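Local coordinates for glycerol-3-phosphate dehydrogenase [NAD(+)] (Dunaliella salina, PDB 6IUY), which probably interconverts sn-glycerol 3-phosphate and dihydroxyacetone phosphate with NAD(+), and carries a haloacid dehalogenase-like phosphatase domain that binds magnesium, at residues A[416-422]-A[443-447]; A[150-154]-A[191-196]. All blocks are in the same frame, centred on the assembly; numbering follows the deposited sequence.

Interaction 1: residues A[416-422]-A[443-447]; sequences IAKEELS and RPYFA
The side chain of Glu419 lies across one face of the Tyr445 ring, with its carboxylate stacked on the ring and the two planes only 15° apart. Its CG makes a CH-pi contact 3.8 Å from the ring centroid of Tyr445, nearly on the normal, while Arg443 CB, from the same segment as the ring, lies over the rim of the opposite face. Glu419, at positive phi, closes a Schellman motif after helix 413-416. A chi1 of 54°, with CG of Tyr445 between its own backbone N and carbonyl carbon, sets the ring beside the Glu419 chain. Its OH and Ile416 O share a bridging water that donates to both, and OH is also bonded to Gln277; Glu419 OE2 is held by Arg273 and Gln277. With Tyr445 cut back to an alanine, the Glu419 chain would probably lose its stacking surface and the bridging water one of its two acceptors. Nearer the backbone, Leu421 CD2 packs 3.6 Å from Tyr445 CB, and Ser422 CB meets the edge of the Phe446 ring with Ile416 CD1 also against that ring. Two backbone bonds, Ser422 N to Tyr445 O at 2.8 Å and Ala447 N to Ser422 O at 3.1 Å, open the parallel pairing of strand 422-427 with strand 446-451, the last strand of this chain's dehydrogenase sheet. Helix 266-282 packs on Tyr445 and Phe446 through Met274, and Ser483 of the second subunit bonds Leu421 O.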
loop_
_atom_site.group_PDB
_atom_site.type_symbol
_atom_site.label_atom_id
_atom_site.label_comp_id
_atom_site.label_asym_id
_atom_site.label_seq_id
_atom_site.Cartn_x
_atom_site.Cartn_y
_atom_site.Cartn_z
ATOM N N ILE A 416 -20.592 -4.145 -10.325
ATOM C CA ILE A 416 -19.874 -4.694 -11.470
ATOM C C ILE A 416 -20.858 -5.367 -12.427
ATOM O O ILE A 416 -20.696 -5.303 -13.640
ATOM C CB ILE A 416 -18.808 -5.670 -10.997
ATOM C CG1 ILE A 416 -17.796 -4.910 -10.134
ATOM C CG2 ILE A 416 -18.145 -6.373 -12.161
ATOM C CD1 ILE A 416 -16.909 -5.818 -9.268
ATOM N N ALA A 417 -21.903 -5.981 -11.886
ATOM C CA ALA A 417 -22.937 -6.595 -12.728
ATOM C C ALA A 417 -23.641 -5.535 -13.573
ATOM O O ALA A 417 -24.243 -5.838 -14.601
ATOM C CB ALA A 417 -23.952 -7.350 -11.869
ATOM N N LYS A 418 -23.558 -4.283 -13.136
ATOM C CA LYS A 418 -24.174 -3.189 -13.870
ATOM C C LYS A 418 -23.122 -2.481 -14.710
ATOM O O LYS A 418 -23.394 -1.460 -15.340
ATOM C CB LYS A 418 -24.863 -2.224 -12.907
ATOM C CG LYS A 418 -26.204 -2.771 -12.410
ATOM C CD LYS A 418 -26.493 -2.390 -10.986
ATOM C CE LYS A 418 -26.662 -0.892 -10.862
ATOM N NZ LYS A 418 -26.895 -0.456 -9.455
ATOM N N GLU A 419 -21.916 -3.039 -14.705
ATOM C CA GLU A 419 -20.819 -2.547 -15.528
ATOM C C GLU A 419 -20.286 -1.176 -15.103
ATOM O O GLU A 419 -19.760 -0.421 -15.928
ATOM C CB GLU A 419 -21.258 -2.506 -17.000
ATOM C CG GLU A 419 -21.729 -3.874 -17.527
ATOM C CD GLU A 419 -21.857 -3.939 -19.048
ATOM O OE1 GLU A 419 -21.749 -2.883 -19.714
ATOM O OE2 GLU A 419 -22.050 -5.059 -19.577
ATOM N N GLU A 420 -20.420 -0.849 -13.820
ATOM C CA GLU A 420 -19.706 0.289 -13.256
ATOM C C GLU A 420 -18.211 -0.032 -13.243
ATOM O O GLU A 420 -17.814 -1.170 -12.956
ATOM C CB GLU A 420 -20.202 0.604 -11.853
ATOM C CG GLU A 420 -21.726 0.738 -11.761
ATOM C CD GLU A 420 -22.210 1.225 -10.391
ATOM O OE1 GLU A 420 -21.357 1.493 -9.516
ATOM O OE2 GLU A 420 -23.444 1.341 -10.189
ATOM N N LEU A 421 -17.383 0.964 -13.549
ATOM C CA LEU A 421 -15.949 0.734 -13.716
ATOM C C LEU A 421 -15.337 0.210 -12.449
ATOM O O LEU A 421 -15.557 0.756 -11.371
ATOM C CB LEU A 421 -15.219 2.013 -14.139
ATOM C CG LEU A 421 -15.497 2.588 -15.533
ATOM C CD1 LEU A 421 -14.202 3.103 -16.167
ATOM C CD2 LEU A 421 -16.163 1.586 -16.446
ATOM N N SER A 422 -14.552 -0.852 -12.585
ATOM C CA SER A 422 -13.983 -1.528 -11.438
ATOM C C SER A 422 -12.661 -2.156 -11.839
ATOM O O SER A 422 -12.254 -2.064 -12.993
ATOM C CB SER A 422 -14.953 -2.584 -10.909
ATOM O OG SER A 422 -14.554 -2.999 -9.612
ATOM N N ARG A 443 -12.656 -6.977 -18.903
ATOM C CA ARG A 443 -13.666 -6.324 -19.730
ATOM C C ARG A 443 -13.344 -4.827 -19.818
ATOM O O ARG A 443 -12.446 -4.350 -19.136
ATOM C CB ARG A 443 -15.066 -6.551 -19.142
ATOM C CG ARG A 443 -15.326 -7.984 -18.661
ATOM C CD ARG A 443 -15.394 -8.910 -19.838
ATOM N NE ARG A 443 -16.098 -8.256 -20.933
ATOM C CZ ARG A 443 -15.792 -8.398 -22.222
ATOM N NH1 ARG A 443 -14.777 -9.183 -22.586
ATOM N NH2 ARG A 443 -16.499 -7.747 -23.140
ATOM N N PRO A 444 -14.056 -4.077 -20.660
ATOM C CA PRO A 444 -13.745 -2.641 -20.697
ATOM C C PRO A 444 -14.092 -1.924 -19.395
ATOM O O PRO A 444 -13.572 -0.838 -19.164
ATOM C CB PRO A 444 -14.609 -2.121 -21.844
ATOM C CG PRO A 444 -14.864 -3.321 -22.695
ATOM C CD PRO A 444 -14.965 -4.474 -21.741
ATOM N N TYR A 445 -14.930 -2.528 -18.553
ATOM C CA TYR A 445 -15.312 -1.929 -17.272
ATOM C C TYR A 445 -14.690 -2.689 -16.099
ATOM O O TYR A 445 -14.958 -2.412 -14.933
ATOM C CB TYR A 445 -16.844 -1.909 -17.134
ATOM C CG TYR A 445 -17.453 -3.271 -17.344
ATOM C CD1 TYR A 445 -17.563 -4.175 -16.294
ATOM C CD2 TYR A 445 -17.884 -3.669 -18.599
ATOM C CE1 TYR A 445 -18.113 -5.441 -16.488
ATOM C CE2 TYR A 445 -18.422 -4.930 -18.811
ATOM C CZ TYR A 445 -18.534 -5.815 -17.753
ATOM O OH TYR A 445 -19.073 -7.072 -17.965
ATOM N N PHE A 446 -13.857 -3.664 -16.410
ATOM C CA PHE A 446 -13.252 -4.480 -15.370
ATOM C C PHE A 446 -11.773 -4.688 -15.723
ATOM O O PHE A 446 -11.426 -5.623 -16.451
ATOM C CB PHE A 446 -14.017 -5.819 -15.225
ATOM C CG PHE A 446 -13.686 -6.576 -13.960
ATOM C CD1 PHE A 446 -14.003 -6.044 -12.718
ATOM C CD2 PHE A 446 -13.056 -7.814 -14.014
ATOM C CE1 PHE A 446 -13.712 -6.716 -11.542
ATOM C CE2 PHE A 446 -12.750 -8.511 -12.839
ATOM C CZ PHE A 446 -13.076 -7.947 -11.593
ATOM N N ALA A 447 -10.922 -3.776 -15.235
ATOM C CA ALA A 447 -9.489 -3.776 -15.543
ATOM C C ALA A 447 -8.724 -4.758 -14.685
ATOM O O ALA A 447 -8.900 -4.824 -13.455
ATOM C CB ALA A 447 -8.895 -2.379 -15.378
HETATM O O HOH W 1 -21.033 -7.495 -15.635
#

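Interaction 2: residues A[150-154]-A[191-196]; sequences AKNVF and RIRRKY
Tyr196 OH is gripped by two waters that tie it to the 150-154 segment. The oxygen of one lies 2.7 Å from Tyr196 OH, to which it donates, in the plane of the ring at its edge; this water also donates to Lys151 O and accepts from Lys195 NZ. The second accepts a hydrogen bond from Tyr196 OH and donates to Asn152 OD1, its oxygen 2.6 Å from OD1, so the hydroxyl both gives and receives. The Asn152 amide stands steeply to the tyrosine ring (76°), and its ND2 is held by Glu127 and Val128 O. Lys195 runs fully extended, which takes NZ to the first water, and its CG lies over the rim of one face of the Tyr196 ring. The contact joins edge strand 153-154 of the parallel sheet in the HAD-like domain, a Rossmann-type fold, to the end of helix 184-195. Phe154 points toward that helix, its CE1 3.5 Å from Ile192 CG1, and both side chains also touch Phe129 of strand 127-131. Arg191 bends at chi2 and chi3 to bring NH2 to the ring edge of Phe154, 3.9 Å from CE2, with the guanidinium almost perpendicular (88°) and the ring atom over its face.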
loop_
_atom_site.group_PDB
_atom_site.type_symbol
_atom_site.label_atom_id
_atom_site.label_comp_id
_atom_site.label_asym_id
_atom_site.label_seq_id
_atom_site.Cartn_x
_atom_site.Cartn_y
_atom_site.Cartn_z
ATOM N N ALA A 150 9.539 -6.369 -36.055
ATOM C CA ALA A 150 10.859 -6.619 -36.614
ATOM C C ALA A 150 11.749 -7.254 -35.546
ATOM O O ALA A 150 12.684 -7.991 -35.848
ATOM C CB ALA A 150 11.470 -5.321 -37.139
ATOM N N LYS A 151 11.430 -6.973 -34.288
ATOM C CA LYS A 151 12.147 -7.530 -33.158
ATOM C C LYS A 151 12.086 -9.055 -33.186
ATOM O O LYS A 151 12.945 -9.745 -32.626
ATOM C CB LYS A 151 11.544 -6.981 -31.857
ATOM C CG LYS A 151 12.074 -7.612 -30.584
ATOM C CD LYS A 151 11.235 -7.208 -29.355
ATOM C CE LYS A 151 11.373 -5.720 -29.027
ATOM N NZ LYS A 151 10.887 -5.437 -27.636
ATOM N N ASN A 152 11.054 -9.579 -33.835
ATOM C CA ASN A 152 10.822 -11.018 -33.859
ATOM C C ASN A 152 11.231 -11.673 -35.187
ATOM O O ASN A 152 11.031 -12.877 -35.391
ATOM C CB ASN A 152 9.352 -11.310 -33.570
ATOM C CG ASN A 152 8.977 -11.056 -32.117
ATOM O OD1 ASN A 152 9.663 -10.322 -31.400
ATOM N ND2 ASN A 152 7.896 -11.686 -31.671
ATOM N N VAL A 153 11.800 -10.876 -36.086
ATOM C CA VAL A 153 12.236 -11.378 -37.379
ATOM C C VAL A 153 13.731 -11.644 -37.347
ATOM O O VAL A 153 14.523 -10.700 -37.228
ATOM C CB VAL A 153 11.918 -10.385 -38.512
ATOM C CG1 VAL A 153 12.332 -10.976 -39.854
ATOM C CG2 VAL A 153 10.440 -10.043 -38.518
ATOM N N PHE A 154 14.114 -12.922 -37.416
ATOM C CA PHE A 154 15.524 -13.304 -37.508
ATOM C C PHE A 154 15.900 -13.602 -38.960
ATOM O O PHE A 154 15.520 -14.636 -39.515
ATOM C CB PHE A 154 15.811 -14.499 -36.602
ATOM C CG PHE A 154 15.797 -14.148 -35.141
ATOM C CD1 PHE A 154 14.608 -14.129 -34.429
ATOM C CD2 PHE A 154 16.966 -13.808 -34.484
ATOM C CE1 PHE A 154 14.591 -13.792 -33.092
ATOM C CE2 PHE A 154 16.955 -13.473 -33.139
ATOM C CZ PHE A 154 15.760 -13.461 -32.445
ATOM N N ARG A 191 18.952 -18.082 -29.217
ATOM C CA ARG A 191 18.999 -16.702 -28.760
ATOM C C ARG A 191 17.649 -16.294 -28.189
ATOM O O ARG A 191 17.573 -15.600 -27.171
ATOM C CB ARG A 191 19.397 -15.779 -29.901
ATOM C CG ARG A 191 20.788 -16.051 -30.428
ATOM C CD ARG A 191 21.531 -14.750 -30.615
ATOM N NE ARG A 191 21.200 -14.114 -31.878
ATOM C CZ ARG A 191 20.998 -12.810 -32.021
ATOM N NH1 ARG A 191 21.072 -12.005 -30.963
ATOM N NH2 ARG A 191 20.707 -12.314 -33.221
ATOM N N ILE A 192 16.587 -16.740 -28.862
ATOM C CA ILE A 192 15.212 -16.557 -28.401
ATOM C C ILE A 192 15.009 -17.172 -27.017
ATOM O O ILE A 192 14.386 -16.564 -26.147
ATOM C CB ILE A 192 14.203 -17.172 -29.409
ATOM C CG1 ILE A 192 14.032 -16.258 -30.628
ATOM C CG2 ILE A 192 12.864 -17.419 -28.758
ATOM C CD1 ILE A 192 13.258 -16.897 -31.761
ATOM N N ARG A 193 15.559 -18.364 -26.809
ATOM C CA ARG A 193 15.382 -19.084 -25.557
ATOM C C ARG A 193 16.079 -18.370 -24.403
ATOM O O ARG A 193 15.628 -18.445 -23.259
ATOM C CB ARG A 193 15.902 -20.511 -25.702
ATOM C CG ARG A 193 15.447 -21.459 -24.617
ATOM C CD ARG A 193 16.051 -22.870 -24.782
ATOM N NE ARG A 193 15.422 -23.606 -25.875
ATOM C CZ ARG A 193 14.199 -24.128 -25.796
ATOM N NH1 ARG A 193 13.491 -23.992 -24.678
ATOM N NH2 ARG A 193 13.679 -24.783 -26.830
ATOM N N ARG A 194 17.171 -17.669 -24.704
ATOM C CA ARG A 194 17.944 -16.972 -23.669
ATOM C C ARG A 194 17.360 -15.611 -23.346
ATOM O O ARG A 194 17.666 -15.011 -22.323
ATOM C CB ARG A 194 19.392 -16.759 -24.100
ATOM C CG ARG A 194 20.151 -17.980 -24.539
ATOM C CD ARG A 194 21.451 -17.521 -25.202
ATOM N NE ARG A 194 22.275 -16.723 -24.295
ATOM C CZ ARG A 194 23.520 -17.045 -23.961
ATOM N NH1 ARG A 194 24.080 -18.128 -24.481
ATOM N NH2 ARG A 194 24.212 -16.288 -23.122
ATOM N N LYS A 195 16.544 -15.111 -24.257
ATOM C CA LYS A 195 16.014 -13.764 -24.160
ATOM C C LYS A 195 14.655 -13.750 -23.480
ATOM O O LYS A 195 14.292 -12.769 -22.837
ATOM C CB LYS A 195 15.907 -13.161 -25.557
ATOM C CG LYS A 195 15.405 -11.745 -25.627
ATOM C CD LYS A 195 15.516 -11.249 -27.054
ATOM C CE LYS A 195 15.120 -9.825 -27.172
ATOM N NZ LYS A 195 15.183 -9.439 -28.574
ATOM N N TYR A 196 13.904 -14.838 -23.641
ATOM C CA TYR A 196 12.532 -14.887 -23.169
ATOM C C TYR A 196 12.302 -16.061 -22.231
ATOM O O TYR A 196 13.055 -17.036 -22.240
ATOM C CB TYR A 196 11.551 -14.980 -24.334
ATOM C CG TYR A 196 11.615 -13.870 -25.377
ATOM C CD1 TYR A 196 10.885 -12.696 -25.218
ATOM C CD2 TYR A 196 12.355 -14.030 -26.554
ATOM C CE1 TYR A 196 10.915 -11.699 -26.174
ATOM C CE2 TYR A 196 12.396 -13.038 -27.520
ATOM C CZ TYR A 196 11.669 -11.876 -27.331
ATOM O OH TYR A 196 11.695 -10.879 -28.289
HETATM O O HOH W 2 13.502 -10.837 -30.314
HETATM O O HOH W 3 9.086 -9.980 -28.908
#

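How the interactions relate
The contacts belong to different catalytic modules of one chain: interaction 2 lies in the phosphatase-like domain and interaction 1 in the dehydrogenase. Their centres are 36 Å apart and their nearest atoms about 23 Å, so they do not meet, and both segments of interaction 2 precede those of interaction 1 in the chain. Each involves an end strand within the chain, 153-154 of the parallel sheet and 446-451 of the mixed sheet. Interaction 1 is nearer its ligands: the Ile416 side chain is about 7 Å from bound NAD and about 9 Å from dihydroxyacetone phosphate, next to Trp267 of the NAD site. The Phe154 side chain of interaction 2 lies about 14 Å from the magnesium ion bound by Asp41, Asp43 and Asp206.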